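Local coordinates for possible substrate binding protein of ABC transporter system (Rhodopseudomonas palustris, PDB 3N0X) that probably binds branched-chain amino acids or related small solutes and delivers them to an ABC transporter, at residues A85-L90 with D108-E113; P104-Q109 with R124-D129; Y118-G123 with E331-L336. All coordinates share one frame; numbering follows the deposited sequence.

Overall arrangement
All three contacts gather round the edge strand 119-121 of the six-stranded sheet, and together they illustrate how chemistry follows position in an alpha/beta lobe. Contact 1 is buried and wholly apolar across its interface, setting helix 83-96 against the loop after strand 100-102. Contact 2 uses the earlier part of that loop, sharing Asp-108 and Gln-109 with contact 1; it is only partly buried and closer to the centre of the chain, and its polar groups receive the start of helix 126-137. Contact 3, also buried, mixes stacking with backbone bonds to fix residues 331-336 on strand 119-121. Arg-121 ties the set together, with guanidinium bonds to Ala-105 O, Ala-107 O and Thr-111 OG1.

Contact 1 (A85-L90 with D108-E113); sequences AALADL and DQITGE
Gln-109 O accepts a hydrogen bond from Gly-112 N at 3.0 Å, and Asp-108 O accepts one from Thr-111 N, winding residues 108-110 into a short 3-10 turn that offers Ile-110 to helix 83-96. This helix is the middle of a beta-alpha-beta crossover, between parallel strands 76-79 and 100-102, and the turn follows the second of them. No hydrogen bond spans the interface; apolar branches carry it. Ile-110 meets three helix residues with three different carbons. Its CG1, anti to the carbonyl carbon (chi1 -68°), lies 3.6 Å from Leu-87 CD2, the two side chains crossing obliquely. CD1 reaches on to Ala-86 CB at 3.9 Å. CG2 faces the other way along the helix, toward Leu-90 CD2, the Leu-90 and Ile-110 side chains crossing at about a right angle. An alanine in place of Ile-110 would probably open a gap beside Ala-86 CB and leave Leu-87 CD2 and Leu-90 CD2 without the branches they pack on. Val-102 and Ile-119 of the sheet also touch Ile-110, so the branch is wedged between helix and strands. Leu-87 serves a second neighbour at the margin, where its CD2 rests 4.1 Å from Gln-109 CB, while Leu-90 CD1 sits 4.0 Å from the backbone Ile-110 O.

Contact 2 (P104-Q109 with R124-D129); sequences PAVADQ and RNSSQD
Val-106, Asp-108 and Arg-124 contribute most of the surface buried here, and between them they show how a loop can receive the first turn of a helix. Asp-108 takes both polar groups of Ser-127. Its OD1 accepts from Ser-127 N at 2.9 Å through the syn lone pair, in a fairly straight bond (162°), whereas OD2 takes the Ser-127 hydroxyl, OG, at 2.6 Å from well above the carboxylate plane. Two bonds from one residue fix the rotation of the carboxylate, and its place at a helix N-terminus would tend to stabilise the negative charge. Asn-125, the N-cap, completes the end in a capping box: with CG between backbone N and carbonyl carbon (chi1 65°), its OD1 accepts from Gln-128 N at 2.8 Å, while Gln-128 OE1 takes the Asn-125 N-H. Val-106 works on two levels. Its carbonyl O accepts from Ser-126 N at 3.1 Å, and its CG1 covers one face of the Arg-124 guanidinium, 3.5 Å from NH1 and offset toward the rim. The two side chains lie side by side. Arg-124 is held from the edge as well, NE and NH2 both gripping Asp-129 OD2 in a side-on salt bridge (NE to OD2 3.0 Å). NH1 instead donates to a water that also bonds Pro-104 O, and to a glycerol, probably from the crystallisation liquor, which may mark a pocket. Arg-124 O is buried with no hydrogen-bonding partner in the model, although Val-106 CG1 approaches it to 3.4 Å. Helix 126-137, begun here, carries the chain from strand 119-121 of the six-stranded sheet to strand 142-149 of the four-stranded one; helix 152-165 packs on Ser-126 and Ser-127, and strand 335-345 touches Arg-124, Gln-128 and Asp-129.

Contact 3 (Y118-G123 with E331-L336); sequences YIFRTG and EDHQAL
Ile-119 O and the ring of Phe-120 seize the His-333 imidazole at once, and this is the tight end of the contact. ND1 donates to Ile-119 O at 2.7 Å; the oxygen lies near the ring plane, whereas the N-H arrives from above the plane of the carbonyl. The Phe-120 ring covers one imidazole face in an offset stack, centroids 3.8 Å apart and planes within 5°, with Phe-120 CZ over the imidazole centre. Because NE2 is also hydrogen-bonded to Glu-315, a positively charged imidazole is likely to be favoured. In the middle, the backbones join through a single parallel bridge between Arg-121 and Gln-334: Arg-121 N donates to His-333 O (3.1 Å) and Ala-335 N to Arg-121 O (2.8 Å). The Gln-334 side chain leaves away from the partner segment, but a bend at chi2 (64°) turns CD back. Its OE1 then accepts from Arg-121 NE on an in-plane lone pair, at 2.8 Å, while NE2 donates to Gly-123 O (2.9 Å) with that oxygen in the amide plane. Ala-335 CB still sits 3.1 Å from Arg-121 O, with Thr-122 CA further off at 3.9 Å. The looser side is that of Thr-122, which points away and turns its hydroxyl to Glu-103, and of the partly exposed Leu-336. The single bridge thus joins the outer strand of the six-stranded sheet to the start of strand 335-345 of the antiparallel sheet, consistent with a return to the first lobe, as in the two-lobed type I periplasmic binding protein fold.

Contact 1 (A85-L90 with D108-E113)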
loop_
_atom_site.group_PDB
_atom_site.type_symbol
_atom_site.label_atom_id
_atom_site.label_comp_id
_atom_site.label_asym_id
_atom_site.label_seq_id
_atom_site.Cartn_x
_atom_site.Cartn_y
_atom_site.Cartn_z
ATOM N N ALA A 85 0.788 15.453 1.651
ATOM C CA ALA A 85 2.141 15.984 1.603
ATOM C C ALA A 85 2.876 15.502 0.325
ATOM O O ALA A 85 3.566 16.271 -0.318
ATOM C CB ALA A 85 2.954 15.584 2.886
ATOM N N ALA A 86 2.741 14.231 -0.020
ATOM C CA ALA A 86 3.402 13.696 -1.207
ATOM C C ALA A 86 2.917 14.396 -2.477
ATOM O O ALA A 86 3.732 14.735 -3.350
ATOM C CB ALA A 86 3.202 12.180 -1.290
ATOM N N LEU A 87 1.611 14.631 -2.581
ATOM C CA LEU A 87 1.061 15.320 -3.762
ATOM C C LEU A 87 1.632 16.745 -3.880
ATOM O O LEU A 87 2.004 17.194 -4.985
ATOM C CB LEU A 87 -0.463 15.347 -3.682
ATOM C CG LEU A 87 -1.153 14.069 -4.082
ATOM C CD1 LEU A 87 -2.557 13.938 -3.388
ATOM C CD2 LEU A 87 -1.195 13.962 -5.665
ATOM N N ALA A 88 1.776 17.433 -2.747
ATOM C CA ALA A 88 2.356 18.764 -2.736
ATOM C C ALA A 88 3.811 18.754 -3.167
ATOM O O ALA A 88 4.309 19.735 -3.723
ATOM C CB ALA A 88 2.262 19.413 -1.338
ATOM N N ASP A 89 4.490 17.653 -2.884
ATOM C CA ASP A 89 5.908 17.530 -3.191
ATOM C C ASP A 89 6.229 17.224 -4.658
ATOM O O ASP A 89 7.356 17.439 -5.078
ATOM C CB ASP A 89 6.547 16.428 -2.349
ATOM C CG ASP A 89 6.615 16.750 -0.894
ATOM O OD1 ASP A 89 6.437 17.929 -0.519
ATOM O OD2 ASP A 89 6.768 15.769 -0.111
ATOM N N LEU A 90 5.268 16.692 -5.417
ATOM C CA LEU A 90 5.604 16.214 -6.758
ATOM C C LEU A 90 6.231 17.323 -7.641
ATOM O O LEU A 90 7.227 17.087 -8.305
ATOM C CB LEU A 90 4.400 15.573 -7.447
ATOM C CG LEU A 90 3.663 14.522 -6.622
ATOM C CD1 LEU A 90 2.497 13.952 -7.478
ATOM C CD2 LEU A 90 4.550 13.402 -6.127
ATOM N N ASP A 108 -4.014 7.597 -5.569
ATOM C CA ASP A 108 -3.937 7.250 -6.990
ATOM C C ASP A 108 -3.422 8.381 -7.855
ATOM O O ASP A 108 -2.699 8.153 -8.832
ATOM C CB ASP A 108 -5.327 6.832 -7.533
ATOM C CG ASP A 108 -5.705 5.375 -7.182
ATOM O OD1 ASP A 108 -4.826 4.565 -6.802
ATOM O OD2 ASP A 108 -6.926 5.017 -7.316
ATOM N N GLN A 109 -3.792 9.609 -7.499
ATOM C CA GLN A 109 -3.453 10.777 -8.333
ATOM C C GLN A 109 -1.937 10.982 -8.499
ATOM O O GLN A 109 -1.516 11.623 -9.475
ATOM C CB GLN A 109 -4.120 12.057 -7.766
ATOM C CG GLN A 109 -5.672 12.013 -7.717
ATOM C CD GLN A 109 -6.287 11.072 -6.594
ATOM O OE1 GLN A 109 -5.608 10.665 -5.612
ATOM N NE2 GLN A 109 -7.586 10.720 -6.765
ATOM N N ILE A 110 -1.135 10.442 -7.578
ATOM C CA ILE A 110 0.306 10.581 -7.620
ATOM C C ILE A 110 0.887 9.978 -8.888
ATOM O O ILE A 110 1.860 10.514 -9.419
ATOM C CB ILE A 110 0.936 10.004 -6.349
ATOM C CG1 ILE A 110 0.539 10.890 -5.167
ATOM C CG2 ILE A 110 2.476 9.823 -6.480
ATOM C CD1 ILE A 110 0.901 10.310 -3.763
ATOM N N THR A 111 0.316 8.874 -9.353
ATOM C CA THR A 111 0.737 8.273 -10.613
ATOM C C THR A 111 -0.326 8.482 -11.711
ATOM O O THR A 111 -0.286 7.813 -12.770
ATOM C CB THR A 111 1.053 6.787 -10.473
ATOM O OG1 THR A 111 -0.010 6.118 -9.762
ATOM C CG2 THR A 111 2.390 6.579 -9.731
ATOM N N GLY A 112 -1.234 9.412 -11.470
ATOM C CA GLY A 112 -2.298 9.721 -12.399
ATOM C C GLY A 112 -2.251 11.164 -12.849
ATOM O O GLY A 112 -1.275 11.612 -13.433
ATOM N N GLU A 113 -3.309 11.897 -12.510
ATOM C CA GLU A 113 -3.512 13.265 -12.965
ATOM C C GLU A 113 -2.414 14.219 -12.517
ATOM O O GLU A 113 -2.142 15.207 -13.198
ATOM C CB GLU A 113 -4.866 13.789 -12.427
ATOM C CG GLU A 113 -6.097 13.087 -13.021
#

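Contact 2 (P104-Q109 with R124-D129)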
loop_
_atom_site.group_PDB
_atom_site.type_symbol
_atom_site.label_atom_id
_atom_site.label_comp_id
_atom_site.label_asym_id
_atom_site.label_seq_id
_atom_site.Cartn_x
_atom_site.Cartn_y
_atom_site.Cartn_z
ATOM N N PRO A 104 5.424 5.852 1.730
ATOM C CA PRO A 104 4.334 4.903 1.444
ATOM C C PRO A 104 3.075 5.433 0.781
ATOM O O PRO A 104 2.198 4.628 0.487
ATOM C CB PRO A 104 3.935 4.420 2.840
ATOM C CG PRO A 104 4.166 5.615 3.690
ATOM C CD PRO A 104 5.445 6.259 3.142
ATOM N N ALA A 105 2.999 6.738 0.546
ATOM C CA ALA A 105 1.727 7.388 0.125
ATOM C C ALA A 105 1.024 6.642 -1.001
ATOM O O ALA A 105 1.621 6.420 -2.065
ATOM C CB ALA A 105 1.958 8.824 -0.259
ATOM N N VAL A 106 -0.264 6.362 -0.802
ATOM C CA VAL A 106 -1.062 5.518 -1.694
ATOM C C VAL A 106 -1.931 6.261 -2.725
ATOM O O VAL A 106 -2.466 5.634 -3.614
ATOM C CB VAL A 106 -2.038 4.597 -0.879
ATOM C CG1 VAL A 106 -1.266 3.723 0.098
ATOM C CG2 VAL A 106 -3.116 5.441 -0.147
ATOM N N ALA A 107 -2.097 7.572 -2.616
ATOM C CA ALA A 107 -3.098 8.271 -3.430
ATOM C C ALA A 107 -2.929 7.997 -4.910
ATOM O O ALA A 107 -1.834 8.145 -5.456
ATOM C CB ALA A 107 -3.060 9.764 -3.169
ATOM N N ASP A 108 -4.014 7.597 -5.569
ATOM C CA ASP A 108 -3.937 7.250 -6.990
ATOM C C ASP A 108 -3.422 8.381 -7.855
ATOM O O ASP A 108 -2.699 8.153 -8.832
ATOM C CB ASP A 108 -5.327 6.832 -7.533
ATOM C CG ASP A 108 -5.705 5.375 -7.182
ATOM O OD1 ASP A 108 -4.826 4.565 -6.802
ATOM O OD2 ASP A 108 -6.926 5.017 -7.316
ATOM N N GLN A 109 -3.792 9.609 -7.499
ATOM C CA GLN A 109 -3.453 10.777 -8.333
ATOM C C GLN A 109 -1.937 10.982 -8.499
ATOM O O GLN A 109 -1.516 11.623 -9.475
ATOM C CB GLN A 109 -4.120 12.057 -7.766
ATOM C CG GLN A 109 -5.672 12.013 -7.717
ATOM C CD GLN A 109 -6.287 11.072 -6.594
ATOM O OE1 GLN A 109 -5.608 10.665 -5.612
ATOM N NE2 GLN A 109 -7.586 10.720 -6.765
ATOM N N ARG A 124 2.141 0.653 -2.795
ATOM C CA ARG A 124 0.971 0.323 -3.611
ATOM C C ARG A 124 0.051 1.536 -3.640
ATOM O O ARG A 124 0.035 2.352 -2.735
ATOM C CB ARG A 124 0.248 -0.951 -3.159
ATOM C CG ARG A 124 -0.868 -0.795 -2.148
ATOM C CD ARG A 124 -0.383 -0.277 -0.803
ATOM N NE ARG A 124 -1.457 -0.218 0.175
ATOM C CZ ARG A 124 -1.407 0.356 1.373
ATOM N NH1 ARG A 124 -0.276 0.882 1.868
ATOM N NH2 ARG A 124 -2.518 0.397 2.114
ATOM N N ASN A 125 -0.727 1.646 -4.697
ATOM C CA ASN A 125 -1.741 2.685 -4.770
ATOM C C ASN A 125 -3.113 2.151 -4.371
ATOM O O ASN A 125 -3.317 0.941 -4.238
ATOM C CB ASN A 125 -1.748 3.429 -6.129
ATOM C CG ASN A 125 -2.136 2.579 -7.302
ATOM O OD1 ASN A 125 -3.033 1.739 -7.222
ATOM N ND2 ASN A 125 -1.464 2.792 -8.439
ATOM N N SER A 126 -4.053 3.074 -4.107
ATOM C CA SER A 126 -5.379 2.682 -3.621
ATOM C C SER A 126 -6.136 1.825 -4.647
ATOM O O SER A 126 -6.907 0.945 -4.274
ATOM C CB SER A 126 -6.173 3.918 -3.226
ATOM O OG SER A 126 -5.620 4.484 -2.054
ATOM N N SER A 127 -5.897 2.052 -5.930
ATOM C CA SER A 127 -6.447 1.148 -6.959
ATOM C C SER A 127 -5.934 -0.285 -6.824
ATOM O O SER A 127 -6.729 -1.235 -6.964
ATOM C CB SER A 127 -6.248 1.673 -8.383
ATOM O OG SER A 127 -7.149 2.748 -8.621
ATOM N N GLN A 128 -4.634 -0.476 -6.556
ATOM C CA GLN A 128 -4.105 -1.817 -6.299
ATOM C C GLN A 128 -4.824 -2.474 -5.102
ATOM O O GLN A 128 -5.186 -3.659 -5.162
ATOM C CB GLN A 128 -2.590 -1.800 -6.131
ATOM C CG GLN A 128 -1.849 -1.665 -7.515
ATOM C CD GLN A 128 -0.369 -1.341 -7.329
ATOM O OE1 GLN A 128 -0.025 -0.408 -6.596
ATOM N NE2 GLN A 128 0.487 -2.078 -8.000
ATOM N N ASP A 129 -5.051 -1.706 -4.029
ATOM C CA ASP A 129 -5.800 -2.264 -2.901
ATOM C C ASP A 129 -7.199 -2.780 -3.353
ATOM O O ASP A 129 -7.567 -3.927 -3.154
ATOM C CB ASP A 129 -5.906 -1.249 -1.770
ATOM C CG ASP A 129 -4.647 -1.197 -0.899
ATOM O OD1 ASP A 129 -3.907 -2.203 -0.853
ATOM O OD2 ASP A 129 -4.467 -0.180 -0.198
HETATM O O HOH W 1 2.137 1.679 0.278
#

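Contact 3 (Y118-G123 with E331-L336)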
loop_
_atom_site.group_PDB
_atom_site.type_symbol
_atom_site.label_atom_id
_atom_site.label_comp_id
_atom_site.label_asym_id
_atom_site.label_seq_id
_atom_site.Cartn_x
_atom_site.Cartn_y
_atom_site.Cartn_z
ATOM N N TYR A 118 9.483 12.685 -13.117
ATOM C CA TYR A 118 10.465 12.497 -12.040
ATOM C C TYR A 118 9.923 11.652 -10.877
ATOM O O TYR A 118 10.653 11.351 -9.934
ATOM C CB TYR A 118 10.906 13.877 -11.506
ATOM C CG TYR A 118 11.631 14.673 -12.595
ATOM C CD1 TYR A 118 12.971 14.484 -12.833
ATOM C CD2 TYR A 118 10.958 15.597 -13.374
ATOM C CE1 TYR A 118 13.640 15.157 -13.834
ATOM C CE2 TYR A 118 11.613 16.270 -14.386
ATOM C CZ TYR A 118 12.963 16.057 -14.619
ATOM O OH TYR A 118 13.678 16.714 -15.617
ATOM N N ILE A 119 8.656 11.292 -10.962
ATOM C CA ILE A 119 7.953 10.548 -9.915
ATOM C C ILE A 119 7.905 9.050 -10.234
ATOM O O ILE A 119 7.438 8.635 -11.300
ATOM C CB ILE A 119 6.497 11.087 -9.723
ATOM C CG1 ILE A 119 6.467 12.599 -9.534
ATOM C CG2 ILE A 119 5.775 10.341 -8.547
ATOM C CD1 ILE A 119 7.402 13.141 -8.481
ATOM N N PHE A 120 8.415 8.251 -9.289
ATOM C CA PHE A 120 8.247 6.811 -9.286
ATOM C C PHE A 120 7.551 6.459 -7.968
ATOM O O PHE A 120 7.492 7.251 -7.036
ATOM C CB PHE A 120 9.569 6.069 -9.411
ATOM C CG PHE A 120 10.223 6.181 -10.770
ATOM C CD1 PHE A 120 10.882 7.365 -11.156
ATOM C CD2 PHE A 120 10.120 5.163 -11.683
ATOM C CE1 PHE A 120 11.467 7.453 -12.407
ATOM C CE2 PHE A 120 10.715 5.254 -12.919
ATOM C CZ PHE A 120 11.376 6.394 -13.287
ATOM N N ARG A 121 6.976 5.270 -7.896
ATOM C CA ARG A 121 6.297 4.863 -6.661
ATOM C C ARG A 121 6.508 3.396 -6.382
ATOM O O ARG A 121 6.105 2.558 -7.178
ATOM C CB ARG A 121 4.795 5.156 -6.708
ATOM C CG ARG A 121 4.098 4.607 -5.448
ATOM C CD ARG A 121 2.882 5.310 -5.029
ATOM N NE ARG A 121 1.870 5.439 -6.077
ATOM C CZ ARG A 121 0.762 6.173 -5.905
ATOM N NH1 ARG A 121 0.553 6.756 -4.765
ATOM N NH2 ARG A 121 -0.114 6.342 -6.894
ATOM N N THR A 122 7.073 3.098 -5.202
ATOM C CA THR A 122 7.153 1.728 -4.699
ATOM C C THR A 122 5.912 1.320 -3.864
ATOM O O THR A 122 5.552 0.143 -3.874
ATOM C CB THR A 122 8.426 1.499 -3.888
ATOM O OG1 THR A 122 8.519 2.479 -2.841
ATOM C CG2 THR A 122 9.642 1.571 -4.761
ATOM N N GLY A 123 5.323 2.272 -3.149
ATOM C CA GLY A 123 4.122 1.998 -2.375
ATOM C C GLY A 123 3.028 1.501 -3.297
ATOM O O GLY A 123 3.003 1.823 -4.493
ATOM N N GLU A 331 5.026 3.344 -18.277
ATOM C CA GLU A 331 4.083 4.411 -18.625
ATOM C C GLU A 331 3.866 5.401 -17.496
ATOM O O GLU A 331 3.895 6.607 -17.711
ATOM C CB GLU A 331 2.712 3.843 -19.009
ATOM C CG GLU A 331 2.710 2.969 -20.257
ATOM C CD GLU A 331 2.866 1.472 -19.979
ATOM O OE1 GLU A 331 3.814 1.038 -19.277
ATOM O OE2 GLU A 331 2.037 0.704 -20.516
ATOM N N ASP A 332 3.645 4.874 -16.295
ATOM C CA ASP A 332 3.258 5.705 -15.122
ATOM C C ASP A 332 4.160 5.575 -13.905
ATOM O O ASP A 332 3.906 6.199 -12.859
ATOM C CB ASP A 332 1.782 5.456 -14.714
ATOM C CG ASP A 332 1.516 4.052 -14.230
ATOM O OD1 ASP A 332 2.437 3.208 -14.302
ATOM O OD2 ASP A 332 0.357 3.805 -13.769
ATOM N N HIS A 333 5.234 4.810 -14.086
ATOM C CA HIS A 333 6.260 4.627 -13.052
ATOM C C HIS A 333 5.744 4.039 -11.738
ATOM O O HIS A 333 6.395 4.174 -10.714
ATOM C CB HIS A 333 6.952 5.955 -12.735
ATOM C CG HIS A 333 7.661 6.582 -13.893
ATOM N ND1 HIS A 333 8.272 7.816 -13.781
ATOM C CD2 HIS A 333 7.888 6.148 -15.156
ATOM C CE1 HIS A 333 8.860 8.110 -14.932
ATOM N NE2 HIS A 333 8.625 7.130 -15.792
ATOM N N GLN A 334 4.594 3.376 -11.776
ATOM C CA GLN A 334 4.030 2.697 -10.596
ATOM C C GLN A 334 4.636 1.305 -10.489
ATOM O O GLN A 334 4.722 0.576 -11.482
ATOM C CB GLN A 334 2.524 2.546 -10.751
ATOM C CG GLN A 334 1.857 1.703 -9.674
ATOM C CD GLN A 334 1.967 2.314 -8.267
ATOM O OE1 GLN A 334 1.648 3.479 -8.079
ATOM N NE2 GLN A 334 2.453 1.528 -7.279
ATOM N N ALA A 335 5.093 0.949 -9.293
ATOM C CA ALA A 335 5.546 -0.416 -9.050
ATOM C C ALA A 335 4.353 -1.367 -9.086
ATOM O O ALA A 335 3.522 -1.364 -8.187
ATOM C CB ALA A 335 6.280 -0.540 -7.701
ATOM N N LEU A 336 4.355 -2.244 -10.080
ATOM C CA LEU A 336 3.480 -3.398 -10.069
ATOM C C LEU A 336 4.074 -4.410 -9.080
ATOM O O LEU A 336 5.279 -4.515 -8.939
ATOM C CB LEU A 336 3.365 -3.980 -11.447
ATOM C CG LEU A 336 2.810 -2.984 -12.485
ATOM C CD1 LEU A 336 2.632 -3.756 -13.802
ATOM C CD2 LEU A 336 1.506 -2.287 -12.021
#